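Glycoside Hydrolase (Bacteroides plebeius, PDB 5T3B) probably hydrolyses glycosidic bonds in polysaccharides as a member of glycoside hydrolase family 50, whose characterised relatives are beta-agarases. Local coordinates at residues Asn84-Tyr89 against Gly99-Glu104; Ser111-Pro116 against Asn431-Val436; Ala175-Asn180 against Phe237-Asn242; Gly334-Ser339 against Val387-Thr392. All coordinates share one frame; numbering follows the deposited sequence.

Interaction 1: Asn84-Tyr89 against Gly99-Glu104; sequences NKYGSY and GRFRVE
Tyr86 and Phe101 join the loop after helix 76-82 to the approach of strand 102-105 through an offset edge-to-face aromatic pair. At Gly99 the backbone is hydrogen-bonded to Pro116. The first side-chain bond of Arg100 points away from the loop, and its NH2 forms a salt bridge with Asp327. Phe101 carries the contact: the edge of its ring is directed at the face of Tyr86, with centroids 5.6 Å apart and planes at 83°. The atoms that meet are Phe101 CZ and Tyr86 CD1, 3.8 Å from each other. The tyrosine sits in a type I turn from Asn84 to Gly87, overlapped by an Asx turn in which Asn84 OD1 accepts from Tyr86 N at 3.0 Å; from the opposite face of the amide plane Ser88 N reaches the same Asn84 OD1 at 3.1 Å, so the aromatic side chain rises from a well-braced bend. Beyond Phe101 the strand begins, Arg102 pairing through its backbone with Val114 of strand 111-114. Val103 packs on Ile113, and at Glu104 both terminal nitrogens of Arg102 grip a single oxygen: Glu104 OE1 lies 3.0 Å from Arg102 NH1 and in the guanidinium plane.

Interaction 2: Ser111-Pro116 against Asn431-Val436; sequences SWIVDP and NCVGWV
Val433 sets its two methyl groups against Ser111 and Ile113, and the contact between strands 111-114 and 432-436 rests largely on this one residue. The strand axes approach to 6.2 Å and their directions differ by 59°; the contact divides into a dry part and a wet part. On the dry part, CG1 of Val433 presses on the backbone of the first strand, 3.7 Å from Ser111 O, and lies 3.8 Å from Ser111 CB. The valine rotamer sets CG1 anti to its own carbonyl carbon (chi1 -70°), and CG2 is thereby left to meet Ile113 CG1 at 4.0 Å, the two side chains crossing at about a right angle. The looser part is filled by water, which bridges backbone atoms of the two segments, while Ser111 pairs directly with Lys430 just before the second. One molecule donates to both Ser111 O and Cys432 O, 2.8 Å from the latter. Another accepts from Ile113 N at 2.8 Å and donates to Val433 O. These buried backbone groups are thus joined through water. Farther along, the strands separate altogether, and Trp435 packs on helix 412-427 instead. Strand 120-126 links the two, pairing antiparallel with 111-114 and parallel with 432-437. The arrangement is consistent with a (beta/alpha)8 barrel, as expected for family 50, in which an antiparallel hairpin leads into a barrel strand and packs beside the last strand of the ring.

Interaction 3: Ala175-Asn180 against Phe237-Asn242; sequences AVNDYN and FGMFRN
Asn177 and Met239 bring helix 169-182 and an irregular turn together with their CA atoms 7.2 Å apart, the turn being drawn tight where Phe237 O accepts from both Phe240 N and Arg241 N. The join is a helix-to-loop contact on the outer part of what is probably a (beta/alpha)8 barrel, far from the centre of the chain. Asn177 extends its amide from the helix with CG anti to the backbone N (chi1 -165°), and chi2 turns ND2 to the Met239 carbonyl. There ND2 donates to Met239 O at 2.9 Å in a fairly straight bond of 155°, though the donor stands well above the carbonyl plane, 54° out of it. The same carbonyl also accepts from Asn243 ND2, so two side-chain amides hold this one backbone oxygen. Around the bond the methionine crosses the asparagine side chain at a slant: its SD is 3.6 Å from Asn177 CG, while its CB is 3.6 Å from Asn177 OD1. An alanine in place of Asn177 is likely to cost Met239 O one of its two amide donors and to strip the methionine sulfur of part of its packing surface, weakening the tie between turn and helix. Phe240 completes the cluster, touching Gln189 of strand 188-190 and Pro191. Its ring lies beneath the methionine, with Met239 CG 3.5 Å above the plane of Phe240 and over the ring centre.

Interaction 4: Gly334-Ser339 against Val387-Thr392; sequences GSRLHS and VTEFYT. With EDO (1,2-ethanediol), chain G.
Arg336 bends at chi3 (63°) and Glu389 runs out straight beyond CG (chi2 -180°), and these two shapes bring guanidinium and carboxylate together. Glu389 lies on strand 385-394, probably one of the parallel strands of a (beta/alpha)8 barrel, and the contact is close to the centre of the chain. Arg336 NH1 donates to Glu389 OE2 at 2.9 Å in a salt bridge that uses the anti lone pair of that oxygen. The oxygen stays in the guanidinium plane although the two flat groups are turned 44° from each other. Thr388 covers one face of the guanidinium, its CB 3.5 Å from Arg336 NH2. A water lies at the edge, accepting from Arg336 NH2 at 2.8 Å and donating to Thr388 O. Second partners fix each group: Asn253 takes Arg336 NE, Asn361 meets Thr388 OG1 and Tyr363 bonds Glu389 OE1, while Phe250 adds a cation-pi contact to the arginine. Replacing Arg336 by a leucine would probably leave Glu389 OE2 without its charged mate and the carboxylate freer to turn, though still bonded to Tyr363 through OE1, with the bridging water also losing a donor. Farther along the strand a bound 1,2-ethanediol, probably from the crystallisation liquor, lies near the glutamate and is also held by Ala405 N. Its O1 is 2.7 Å from Tyr391 OH, a hydrogen bond in which either hydroxyl may donate.

In the fold
From the N terminus, interaction 1 comes first and closes a short loop of nine residues between its segments. Strand 102-105 is followed, after a short turn, by strand 111-114, where interaction 2 opens a far longer loop that shuts only at strand 432-437, more than 300 residues later. Interactions 3 and 4 both fall within that span, one after the other, and no two contacts cross. Interactions 1 and 2 touch through the paired strands and through Asp115, which binds Ser88. Interactions 2 and 4 meet where strands 432-437 and 385-394 run side by side. Interaction 3 lies on the periphery, about 24 Å from interaction 4 between centres, but meets interaction 1 where Arg100 packs against Asn242.

Interaction 1: Asn84-Tyr89 against Gly99-Glu104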
# COMPACT_ATOMS: atom_id res chain seq x y z
N ASN A 84 4.26 17.71 -13.07
CA ASN A 84 3.98 18.87 -12.27
C ASN A 84 4.43 18.74 -10.81
O ASN A 84 5.14 17.78 -10.45
CB ASN A 84 2.53 19.30 -12.38
CG ASN A 84 1.57 18.33 -11.68
OD1 ASN A 84 2.00 17.46 -10.92
ND2 ASN A 84 0.27 18.54 -11.88
N LYS A 85 4.07 19.71 -9.97
CA LYS A 85 4.59 19.73 -8.60
C LYS A 85 4.17 18.50 -7.74
O LYS A 85 4.80 18.23 -6.73
CB LYS A 85 4.18 21.02 -7.93
CG LYS A 85 2.73 21.11 -7.61
CD LYS A 85 2.46 22.46 -6.99
CE LYS A 85 1.05 22.57 -6.65
NZ LYS A 85 0.70 23.91 -6.07
N TYR A 86 3.09 17.85 -8.19
CA TYR A 86 2.60 16.66 -7.52
C TYR A 86 3.26 15.37 -8.02
O TYR A 86 3.05 14.31 -7.45
CB TYR A 86 1.07 16.53 -7.67
CG TYR A 86 0.28 17.69 -7.08
CD1 TYR A 86 0.11 17.81 -5.75
CD2 TYR A 86 -0.28 18.66 -7.91
CE1 TYR A 86 -0.67 18.86 -5.24
CE2 TYR A 86 -1.01 19.72 -7.40
CZ TYR A 86 -1.19 19.82 -6.10
OH TYR A 86 -1.94 20.88 -5.54
N GLY A 87 4.03 15.45 -9.11
CA GLY A 87 4.52 14.28 -9.77
C GLY A 87 3.59 13.67 -10.81
O GLY A 87 3.83 12.55 -11.27
N SER A 88 2.57 14.44 -11.18
CA SER A 88 1.60 13.99 -12.17
C SER A 88 2.09 14.30 -13.56
O SER A 88 2.76 15.34 -13.75
CB SER A 88 0.29 14.75 -11.97
OG SER A 88 -0.13 14.66 -10.60
N TYR A 89 1.79 13.45 -14.52
CA TYR A 89 2.21 13.71 -15.88
C TYR A 89 1.54 14.98 -16.39
O TYR A 89 0.35 15.09 -16.31
CB TYR A 89 1.93 12.53 -16.77
CG TYR A 89 2.63 12.60 -18.11
CD1 TYR A 89 3.99 12.59 -18.17
CD2 TYR A 89 1.92 12.78 -19.30
CE1 TYR A 89 4.68 12.65 -19.35
CE2 TYR A 89 2.62 12.87 -20.50
CZ TYR A 89 3.99 12.83 -20.52
OH TYR A 89 4.70 12.89 -21.69
N GLY A 99 -9.83 20.43 -7.26
CA GLY A 99 -9.06 21.01 -6.19
C GLY A 99 -8.60 20.02 -5.12
O GLY A 99 -7.99 20.39 -4.12
N ARG A 100 -8.93 18.73 -5.34
CA ARG A 100 -8.60 17.68 -4.39
C ARG A 100 -8.19 16.44 -5.17
O ARG A 100 -8.69 16.18 -6.28
CB ARG A 100 -9.84 17.34 -3.54
CG ARG A 100 -10.31 18.49 -2.70
CD ARG A 100 -9.38 18.93 -1.60
NE ARG A 100 -9.11 17.88 -0.63
CZ ARG A 100 -9.95 17.53 0.33
NH1 ARG A 100 -11.05 18.22 0.57
NH2 ARG A 100 -9.69 16.48 1.06
N PHE A 101 -7.34 15.63 -4.55
CA PHE A 101 -7.07 14.29 -5.07
C PHE A 101 -8.38 13.53 -5.20
O PHE A 101 -9.19 13.53 -4.29
CB PHE A 101 -6.05 13.55 -4.18
CG PHE A 101 -4.63 13.95 -4.43
CD1 PHE A 101 -3.95 13.49 -5.54
CD2 PHE A 101 -3.99 14.80 -3.57
CE1 PHE A 101 -2.63 13.86 -5.79
CE2 PHE A 101 -2.67 15.17 -3.81
CZ PHE A 101 -1.99 14.71 -4.92
N ARG A 102 -8.49 12.80 -6.28
CA ARG A 102 -9.71 12.00 -6.51
C ARG A 102 -9.37 10.83 -7.43
O ARG A 102 -8.23 10.72 -7.87
CB ARG A 102 -10.82 12.88 -7.10
CG ARG A 102 -10.53 13.35 -8.49
CD ARG A 102 -11.55 14.39 -8.97
NE ARG A 102 -11.43 14.71 -10.35
CZ ARG A 102 -11.82 13.94 -11.33
NH1 ARG A 102 -12.48 12.79 -11.09
NH2 ARG A 102 -11.55 14.28 -12.56
N VAL A 103 -10.34 9.96 -7.72
CA VAL A 103 -10.14 8.79 -8.52
C VAL A 103 -10.90 8.92 -9.81
O VAL A 103 -12.10 9.22 -9.79
CB VAL A 103 -10.53 7.51 -7.76
CG1 VAL A 103 -10.27 6.28 -8.57
CG2 VAL A 103 -9.84 7.45 -6.42
N GLU A 104 -10.24 8.59 -10.93
CA GLU A 104 -10.83 8.57 -12.26
C GLU A 104 -10.60 7.21 -12.99
O GLU A 104 -9.83 6.40 -12.58
CB GLU A 104 -10.13 9.61 -13.09
CG GLU A 104 -10.89 10.91 -13.08
CD GLU A 104 -12.10 10.87 -13.97
OE1 GLU A 104 -12.77 11.87 -13.98
OE2 GLU A 104 -12.39 9.86 -14.62

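Interaction 2: Ser111-Pro116 against Asn431-Val436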
# COMPACT_ATOMS: atom_id res chain seq x y z
N SER A 111 -7.60 2.91 -14.33
CA SER A 111 -7.86 3.83 -13.25
C SER A 111 -6.64 4.75 -12.99
O SER A 111 -5.51 4.33 -13.12
CB SER A 111 -8.20 3.08 -11.95
OG SER A 111 -9.39 2.36 -12.01
N TRP A 112 -6.94 5.96 -12.53
CA TRP A 112 -5.92 6.91 -12.11
C TRP A 112 -6.33 7.63 -10.88
O TRP A 112 -7.50 8.04 -10.74
CB TRP A 112 -5.74 7.99 -13.18
CG TRP A 112 -5.17 7.57 -14.48
CD1 TRP A 112 -5.91 7.30 -15.58
CD2 TRP A 112 -3.81 7.29 -14.83
NE1 TRP A 112 -5.12 6.91 -16.56
CE2 TRP A 112 -3.82 6.92 -16.16
CE3 TRP A 112 -2.61 7.37 -14.17
CZ2 TRP A 112 -2.66 6.62 -16.87
CZ3 TRP A 112 -1.44 7.08 -14.89
CH2 TRP A 112 -1.51 6.70 -16.21
N ILE A 113 -5.38 7.85 -9.97
CA ILE A 113 -5.53 8.99 -9.08
C ILE A 113 -5.30 10.27 -9.90
O ILE A 113 -4.38 10.32 -10.70
CB ILE A 113 -4.52 8.91 -7.92
CG1 ILE A 113 -4.81 7.70 -7.09
CG2 ILE A 113 -4.47 10.23 -7.12
CD1 ILE A 113 -6.04 7.74 -6.39
N VAL A 114 -6.16 11.27 -9.65
CA VAL A 114 -6.06 12.58 -10.33
C VAL A 114 -5.77 13.59 -9.23
O VAL A 114 -6.38 13.56 -8.15
CB VAL A 114 -7.40 12.86 -11.07
CG1 VAL A 114 -7.61 14.29 -11.47
CG2 VAL A 114 -7.44 11.84 -12.25
N ASP A 115 -4.82 14.49 -9.53
CA ASP A 115 -4.41 15.51 -8.60
C ASP A 115 -5.38 16.68 -8.53
O ASP A 115 -6.36 16.71 -9.29
CB ASP A 115 -2.94 15.89 -8.87
CG ASP A 115 -2.74 16.81 -10.05
OD1 ASP A 115 -3.65 17.48 -10.54
OD2 ASP A 115 -1.53 16.86 -10.48
N PRO A 116 -5.16 17.60 -7.62
CA PRO A 116 -6.12 18.72 -7.49
C PRO A 116 -6.39 19.53 -8.77
O PRO A 116 -7.43 20.15 -8.85
CB PRO A 116 -5.46 19.59 -6.45
CG PRO A 116 -4.78 18.58 -5.50
CD PRO A 116 -4.21 17.59 -6.49
N ASN A 431 -6.10 -1.75 -13.07
CA ASN A 431 -6.75 -1.41 -11.84
C ASN A 431 -5.81 -1.06 -10.68
O ASN A 431 -6.30 -0.80 -9.57
CB ASN A 431 -7.73 -2.52 -11.36
CG ASN A 431 -7.08 -3.86 -11.23
OD1 ASN A 431 -6.25 -4.28 -12.06
ND2 ASN A 431 -7.54 -4.61 -10.24
N CYS A 432 -4.50 -0.99 -10.95
CA CYS A 432 -3.56 -0.55 -9.91
C CYS A 432 -3.18 0.90 -10.17
O CYS A 432 -2.73 1.19 -11.29
CB CYS A 432 -2.31 -1.43 -9.96
SG CYS A 432 -1.05 -0.94 -8.76
N VAL A 433 -3.37 1.76 -9.18
CA VAL A 433 -3.07 3.16 -9.34
C VAL A 433 -1.68 3.56 -8.79
O VAL A 433 -1.33 4.72 -8.89
CB VAL A 433 -4.14 4.05 -8.67
CG1 VAL A 433 -5.43 3.98 -9.45
CG2 VAL A 433 -4.35 3.76 -7.21
N GLY A 434 -0.89 2.57 -8.33
CA GLY A 434 0.47 2.74 -7.98
C GLY A 434 0.83 2.01 -6.70
O GLY A 434 0.18 1.03 -6.29
N TRP A 435 1.96 2.44 -6.15
CA TRP A 435 2.61 1.65 -5.10
C TRP A 435 3.39 2.53 -4.15
O TRP A 435 3.68 3.71 -4.43
CB TRP A 435 3.55 0.58 -5.71
CG TRP A 435 4.66 1.17 -6.54
CD1 TRP A 435 5.77 1.83 -6.07
CD2 TRP A 435 4.76 1.19 -7.97
NE1 TRP A 435 6.52 2.26 -7.13
CE2 TRP A 435 5.97 1.86 -8.31
CE3 TRP A 435 4.00 0.62 -9.00
CZ2 TRP A 435 6.38 2.03 -9.62
CZ3 TRP A 435 4.43 0.79 -10.29
CH2 TRP A 435 5.61 1.48 -10.60
N VAL A 436 3.77 1.86 -3.06
CA VAL A 436 4.58 2.44 -2.01
C VAL A 436 5.64 1.46 -1.63
O VAL A 436 5.34 0.33 -1.23
CB VAL A 436 3.72 2.82 -0.78
CG1 VAL A 436 4.57 3.47 0.30
CG2 VAL A 436 2.54 3.66 -1.16
O HOH W 1 -2.99 3.03 -13.41
O HOH W 2 -2.80 6.73 -10.43

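Interaction 3: Ala175-Asn180 against Phe237-Asn242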
# COMPACT_ATOMS: atom_id res chain seq x y z
N ALA A 175 5.50 17.06 10.66
CA ALA A 175 6.61 17.65 9.92
C ALA A 175 6.24 17.88 8.47
O ALA A 175 6.47 18.94 7.92
CB ALA A 175 7.83 16.77 10.02
N VAL A 176 5.69 16.87 7.84
CA VAL A 176 5.31 16.96 6.44
C VAL A 176 4.11 17.93 6.28
O VAL A 176 4.08 18.72 5.34
CB VAL A 176 5.00 15.59 5.88
CG1 VAL A 176 4.43 15.69 4.50
CG2 VAL A 176 6.25 14.72 5.89
N ASN A 177 3.16 17.85 7.20
CA ASN A 177 2.00 18.71 7.14
C ASN A 177 2.39 20.18 7.21
O ASN A 177 1.93 21.01 6.43
CB ASN A 177 1.01 18.27 8.23
CG ASN A 177 -0.37 18.84 8.03
OD1 ASN A 177 -0.69 19.94 8.50
ND2 ASN A 177 -1.21 18.08 7.39
N ASP A 178 3.29 20.49 8.14
CA ASP A 178 3.77 21.87 8.32
C ASP A 178 4.51 22.31 7.05
O ASP A 178 4.34 23.46 6.54
CB ASP A 178 4.75 21.96 9.50
CG ASP A 178 4.08 21.88 10.86
OD1 ASP A 178 2.85 22.02 10.94
OD2 ASP A 178 4.81 21.66 11.85
N TYR A 179 5.38 21.46 6.52
CA TYR A 179 6.13 21.77 5.32
C TYR A 179 5.22 22.07 4.13
O TYR A 179 5.41 23.03 3.41
CB TYR A 179 7.13 20.66 5.00
CG TYR A 179 7.76 20.77 3.64
CD1 TYR A 179 8.92 21.50 3.43
CD2 TYR A 179 7.16 20.14 2.57
CE1 TYR A 179 9.43 21.56 2.09
CE2 TYR A 179 7.63 20.16 1.30
CZ TYR A 179 8.74 20.85 1.06
OH TYR A 179 9.22 20.95 -0.27
N ASN A 180 4.23 21.23 3.92
CA ASN A 180 3.37 21.40 2.77
C ASN A 180 2.55 22.65 2.80
O ASN A 180 2.25 23.20 1.76
CB ASN A 180 2.45 20.18 2.63
CG ASN A 180 3.13 18.96 2.12
OD1 ASN A 180 4.23 19.01 1.55
ND2 ASN A 180 2.51 17.82 2.31
N PHE A 237 -8.21 14.10 12.83
CA PHE A 237 -8.22 14.47 11.46
C PHE A 237 -8.03 15.98 11.18
O PHE A 237 -8.09 16.42 10.07
CB PHE A 237 -9.46 13.94 10.71
CG PHE A 237 -9.41 12.47 10.42
CD1 PHE A 237 -9.00 12.04 9.18
CD2 PHE A 237 -9.70 11.53 11.35
CE1 PHE A 237 -8.87 10.71 8.89
CE2 PHE A 237 -9.59 10.18 11.07
CZ PHE A 237 -9.17 9.77 9.85
N GLY A 238 -7.75 16.74 12.24
CA GLY A 238 -7.71 18.19 12.12
C GLY A 238 -6.73 18.73 11.12
O GLY A 238 -7.07 19.60 10.34
N MET A 239 -5.55 18.14 11.07
CA MET A 239 -4.56 18.66 10.10
C MET A 239 -4.72 18.10 8.68
O MET A 239 -4.09 18.57 7.74
CB MET A 239 -3.14 18.43 10.59
CG MET A 239 -2.69 17.01 10.58
SD MET A 239 -0.88 16.84 11.00
CE MET A 239 -0.80 17.59 12.49
N PHE A 240 -5.60 17.11 8.53
CA PHE A 240 -5.75 16.42 7.29
C PHE A 240 -6.98 16.82 6.49
O PHE A 240 -6.98 16.80 5.25
CB PHE A 240 -5.74 14.92 7.47
CG PHE A 240 -4.53 14.40 8.19
CD1 PHE A 240 -3.24 14.60 7.65
CD2 PHE A 240 -4.60 13.80 9.42
CE1 PHE A 240 -2.10 14.14 8.33
CE2 PHE A 240 -3.46 13.32 10.07
CZ PHE A 240 -2.22 13.50 9.51
N ARG A 241 -8.04 17.18 7.19
CA ARG A 241 -9.27 17.48 6.48
C ARG A 241 -9.11 18.77 5.66
O ARG A 241 -8.48 19.72 6.11
CB ARG A 241 -10.44 17.60 7.47
CG ARG A 241 -10.36 18.75 8.42
CD ARG A 241 -11.73 18.80 9.10
NE ARG A 241 -12.04 17.66 9.95
CZ ARG A 241 -11.67 17.59 11.20
NH1 ARG A 241 -11.08 18.66 11.80
NH2 ARG A 241 -11.91 16.47 11.88
N ASN A 242 -9.71 18.77 4.48
CA ASN A 242 -9.69 19.94 3.60
C ASN A 242 -8.31 20.44 3.24
O ASN A 242 -8.07 21.60 2.98
CB ASN A 242 -10.53 21.07 4.19
CG ASN A 242 -11.96 20.64 4.41
OD1 ASN A 242 -12.51 20.67 5.55
ND2 ASN A 242 -12.54 20.20 3.38

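Interaction 4: Gly334-Ser339 against Val387-Thr392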
# COMPACT_ATOMS: atom_id res chain seq x y z
N GLY A 334 -8.44 2.60 2.51
CA GLY A 334 -8.58 1.25 3.01
C GLY A 334 -7.75 0.90 4.23
O GLY A 334 -7.36 1.76 5.02
N SER A 335 -7.56 -0.41 4.40
CA SER A 335 -6.98 -0.99 5.62
C SER A 335 -5.73 -1.84 5.39
O SER A 335 -5.28 -2.46 6.34
CB SER A 335 -8.01 -1.89 6.33
OG SER A 335 -8.29 -3.06 5.60
N ARG A 336 -5.16 -1.79 4.19
CA ARG A 336 -3.84 -2.41 3.95
C ARG A 336 -3.95 -3.93 4.16
O ARG A 336 -3.44 -4.50 5.09
CB ARG A 336 -2.77 -1.73 4.78
CG ARG A 336 -2.82 -0.22 4.69
CD ARG A 336 -2.01 0.49 5.76
NE ARG A 336 -0.60 0.17 5.64
CZ ARG A 336 0.21 0.79 4.79
NH1 ARG A 336 1.47 0.39 4.67
NH2 ARG A 336 -0.19 1.84 4.11
N LEU A 337 -4.71 -4.54 3.24
CA LEU A 337 -4.98 -5.97 3.29
C LEU A 337 -3.72 -6.71 3.02
O LEU A 337 -2.83 -6.25 2.32
CB LEU A 337 -6.05 -6.33 2.22
CG LEU A 337 -7.45 -5.74 2.50
CD1 LEU A 337 -8.28 -5.76 1.24
CD2 LEU A 337 -8.14 -6.51 3.62
N HIS A 338 -3.64 -7.95 3.55
CA HIS A 338 -2.43 -8.72 3.47
C HIS A 338 -2.77 -10.19 3.47
O HIS A 338 -3.95 -10.56 3.42
CB HIS A 338 -1.44 -8.34 4.58
CG HIS A 338 -1.82 -8.90 5.89
ND1 HIS A 338 -3.09 -8.84 6.40
CD2 HIS A 338 -1.07 -9.54 6.82
CE1 HIS A 338 -3.13 -9.45 7.56
NE2 HIS A 338 -1.91 -9.89 7.85
N SER A 339 -1.74 -11.05 3.54
CA SER A 339 -1.92 -12.45 3.94
C SER A 339 -3.04 -13.11 3.13
O SER A 339 -3.13 -12.95 1.90
CB SER A 339 -2.11 -12.51 5.52
OG SER A 339 -2.33 -13.82 6.03
N VAL A 387 -0.65 -0.81 -4.09
CA VAL A 387 0.25 -1.66 -3.28
C VAL A 387 0.88 -0.75 -2.26
O VAL A 387 1.69 0.12 -2.59
CB VAL A 387 1.22 -2.41 -4.14
CG1 VAL A 387 2.25 -3.12 -3.23
CG2 VAL A 387 0.49 -3.39 -5.03
N THR A 388 0.56 -0.96 -1.02
CA THR A 388 1.03 -0.09 0.05
C THR A 388 2.33 -0.53 0.68
O THR A 388 2.94 0.27 1.42
CB THR A 388 -0.06 0.10 1.12
OG1 THR A 388 -0.82 -1.11 1.30
CG2 THR A 388 -1.02 1.20 0.72
N GLU A 389 2.77 -1.74 0.42
CA GLU A 389 4.08 -2.17 0.88
C GLU A 389 4.60 -3.27 -0.03
O GLU A 389 3.85 -4.18 -0.37
CB GLU A 389 4.07 -2.79 2.30
CG GLU A 389 3.60 -1.92 3.42
CD GLU A 389 3.60 -2.54 4.77
OE1 GLU A 389 4.22 -3.59 5.00
OE2 GLU A 389 2.97 -1.90 5.69
N PHE A 390 5.90 -3.20 -0.34
CA PHE A 390 6.65 -4.25 -0.98
C PHE A 390 8.13 -3.84 -0.84
O PHE A 390 8.42 -2.66 -0.73
CB PHE A 390 6.26 -4.49 -2.42
CG PHE A 390 6.73 -3.43 -3.38
CD1 PHE A 390 6.12 -2.16 -3.37
CD2 PHE A 390 7.72 -3.67 -4.31
CE1 PHE A 390 6.58 -1.17 -4.22
CE2 PHE A 390 8.15 -2.67 -5.17
CZ PHE A 390 7.59 -1.41 -5.13
N TYR A 391 9.03 -4.84 -0.83
CA TYR A 391 10.47 -4.61 -0.84
C TYR A 391 11.20 -5.93 -0.91
O TYR A 391 10.61 -6.99 -0.70
CB TYR A 391 10.96 -3.86 0.44
CG TYR A 391 10.82 -4.58 1.72
CD1 TYR A 391 9.60 -4.70 2.41
CD2 TYR A 391 11.91 -5.18 2.34
CE1 TYR A 391 9.50 -5.38 3.58
CE2 TYR A 391 11.77 -5.87 3.50
CZ TYR A 391 10.57 -6.00 4.12
OH TYR A 391 10.44 -6.74 5.31
N THR A 392 12.51 -5.83 -1.12
CA THR A 392 13.49 -6.86 -0.83
C THR A 392 14.59 -6.31 0.02
O THR A 392 14.75 -5.08 0.12
CB THR A 392 14.09 -7.47 -2.11
OG1 THR A 392 14.78 -6.48 -2.86
CG2 THR A 392 13.01 -8.14 -2.95
C1 EDO G . 7.26 -5.68 6.75
O1 EDO G . 8.56 -5.86 6.97
C2 EDO G . 6.72 -6.96 6.18
O2 EDO G . 6.77 -8.12 7.06
O HOH W 3 2.18 2.57 2.75